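Local coordinates for YueI protein (Bacillus subtilis, PDB 2OHW) that is of unknown function, a single-chain member of the DUF1694 family with helices packed around a four-stranded mixed sheet, at residues Leu19-Lys22 and Pro23-Arg26. Numbering follows the deposited sequence.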
ATOM      1  N   LEU A  19      14.797   1.140  -1.197  1.00 25.81           N
ATOM      2  CA  LEU A  19      15.461   1.078   0.098  1.00 26.93           C
ATOM      3  C   LEU A  19      16.797   0.366  -0.060  1.00 28.36           C
ATOM      4  O   LEU A  19      17.132  -0.083  -1.156  1.00 28.32           O
ATOM      5  CB  LEU A  19      14.585   0.368   1.121  1.00 26.45           C
ATOM      6  CG  LEU A  19      13.258   1.070   1.413  1.00 26.25           C
ATOM      7  CD1 LEU A  19      12.428   0.262   2.391  1.00 25.91           C
ATOM      8  CD2 LEU A  19      13.502   2.480   1.942  1.00 27.16           C
ATOM      9  N   GLU A  20      17.552   0.269   1.032  1.00 29.98           N
ATOM     10  CA  GLU A  20      18.896  -0.320   0.994  1.00 31.86           C
ATOM     11  C   GLU A  20      18.918  -1.805   0.615  1.00 31.86           C
ATOM     12  O   GLU A  20      19.803  -2.245  -0.122  1.00 32.72           O
ATOM     13  CB  GLU A  20      19.670  -0.076   2.306  1.00 31.93           C
ATOM     14  CG  GLU A  20      18.831   0.056   3.577  1.00 33.79           C
ATOM     15  CD  GLU A  20      19.647  -0.145   4.846  1.00 34.03           C
ATOM     16  OE1 GLU A  20      20.043   0.862   5.468  1.00 37.88           O
ATOM     17  OE2 GLU A  20      19.902  -1.307   5.219  1.00 37.65           O
ATOM     18  N   THR A  21      17.947  -2.568   1.112  1.00 31.60           N
ATOM     19  CA  THR A  21      17.872  -4.000   0.822  1.00 31.17           C
ATOM     20  C   THR A  21      16.485  -4.422   0.340  1.00 31.08           C
ATOM     21  O   THR A  21      15.493  -3.758   0.620  1.00 30.61           O
ATOM     22  CB  THR A  21      18.246  -4.856   2.058  1.00 31.40           C
ATOM     23  OG1 THR A  21      17.260  -4.687   3.086  1.00 30.60           O
ATOM     24  CG2 THR A  21      19.622  -4.480   2.612  1.00 31.53           C
ATOM     25  N   LYS A  22      16.424  -5.543  -0.375  1.00 30.92           N
ATOM     26  CA  LYS A  22      15.147  -6.151  -0.753  1.00 30.95           C
ATOM     27  C   LYS A  22      14.256  -6.549   0.446  1.00 30.74           C
ATOM     28  O   LYS A  22      13.056  -6.241   0.447  1.00 30.16           O
ATOM     29  CB  LYS A  22      15.377  -7.330  -1.710  1.00 31.80           C
ATOM     30  CG  LYS A  22      15.411  -6.948  -3.192  1.00 32.77           C
ATOM     31  CD  LYS A  22      16.497  -5.938  -3.546  1.00 35.33           C
ATOM     32  CE  LYS A  22      16.530  -5.646  -5.049  1.00 35.66           C
ATOM     33  NZ  LYS A  22      15.278  -4.994  -5.532  1.00 38.78           N
ATOM     34  N   PRO A  23      14.828  -7.221   1.473  1.00 29.86           N
ATOM     35  CA  PRO A  23      14.025  -7.530   2.662  1.00 29.19           C
ATOM     36  C   PRO A  23      13.409  -6.287   3.320  1.00 28.03           C
ATOM     37  O   PRO A  23      12.270  -6.349   3.786  1.00 27.58           O
ATOM     38  CB  PRO A  23      15.027  -8.202   3.611  1.00 29.59           C
ATOM     39  CG  PRO A  23      16.106  -8.714   2.728  1.00 30.00           C
ATOM     40  CD  PRO A  23      16.201  -7.761   1.582  1.00 30.21           C
ATOM     41  N   ASP A  24      14.144  -5.177   3.353  1.00 26.87           N
ATOM     42  CA  ASP A  24      13.616  -3.931   3.904  1.00 25.87           C
ATOM     43  C   ASP A  24      12.322  -3.556   3.185  1.00 24.54           C
ATOM     44  O   ASP A  24      11.323  -3.210   3.813  1.00 24.59           O
ATOM     45  CB  ASP A  24      14.614  -2.784   3.723  1.00 26.55           C
ATOM     46  CG  ASP A  24      15.746  -2.804   4.736  1.00 29.54           C
ATOM     47  OD1 ASP A  24      15.591  -3.394   5.831  1.00 32.16           O
ATOM     48  OD2 ASP A  24      16.802  -2.200   4.428  1.00 31.91           O
ATOM     49  N   GLU A  25      12.361  -3.632   1.858  1.00 22.92           N
ATOM     50  CA  GLU A  25      11.212  -3.268   1.048  1.00 21.63           C
ATOM     51  C   GLU A  25      10.046  -4.209   1.301  1.00 21.38           C
ATOM     52  O   GLU A  25       8.915  -3.754   1.471  1.00 21.01           O
ATOM     53  CB  GLU A  25      11.575  -3.260  -0.437  1.00 21.54           C
ATOM     54  CG  GLU A  25      12.590  -2.166  -0.790  1.00 21.43           C
ATOM     55  CD  GLU A  25      13.028  -2.181  -2.238  1.00 22.41           C
ATOM     56  OE1 GLU A  25      12.478  -2.981  -3.025  1.00 21.82           O
ATOM     57  OE2 GLU A  25      13.923  -1.379  -2.598  1.00 22.78           O
ATOM     58  N   ARG A  26      10.326  -5.511   1.352  1.00 20.42           N
ATOM     59  CA  ARG A  26       9.266  -6.485   1.574  1.00 20.54           C
ATOM     60  C   ARG A  26       8.622  -6.302   2.936  1.00 20.20           C
ATOM     61  O   ARG A  26       7.406  -6.449   3.081  1.00 20.30           O
ATOM     62  CB  ARG A  26       9.793  -7.911   1.418  1.00 20.45           C
ATOM     63  CG  ARG A  26      10.245  -8.240   0.002  1.00 22.22           C
ATOM     64  CD  ARG A  26      10.418  -9.744  -0.173  1.00 23.71           C
ATOM     65  NE  ARG A  26      11.150 -10.056  -1.390  1.00 25.04           N
ATOM     66  CZ  ARG A  26      10.595 -10.189  -2.589  1.00 27.45           C
ATOM     67  NH1 ARG A  26       9.283 -10.028  -2.752  1.00 28.20           N
ATOM     68  NH2 ARG A  26      11.360 -10.479  -3.635  1.00 28.51           N
TER
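Glu25 reaches back from the first turn of helix 22-28 to the loop leading into it, and its OE2 accepts a hydrogen bond from Leu19 N at 3.0 Å. The amide comes to the anti side of the carboxylate, 16° out of its plane. With CG beside the backbone N (chi1 -66°) and the chain extended beyond it, Glu25 CG packs 3.7 Å from Leu19 CB. OE1 takes Arg34 N. Cut back to alanine, Glu25 would probably leave both amides without their acceptor and the loop at Leu19 looser against the helix. Lys22 packs CB tightly on Pro23 CD, 3.4 Å away; its chain, bent at chi2 and chi4, leaves NZ 4.3 Å from Glu25 OE1, beyond a salt bridge. Thr21 is the N-cap: its OG1 accepts from Asp24 N at 3.2 Å. Asp24 OD2 lies 3.3 Å from Glu20 OE2, like charges with carboxylate planes 59° apart, which the helix start and Lys6, a weak, long partner of Glu20, may ease. Arg26 N bonds to Lys22 O, after a weaker link from Glu25 N to Thr21 O. Leu19 also touches Met7 and Tyr10, so this surface turn joins helix 5-12 to the start of helix 22-28, ahead of strand 37-42.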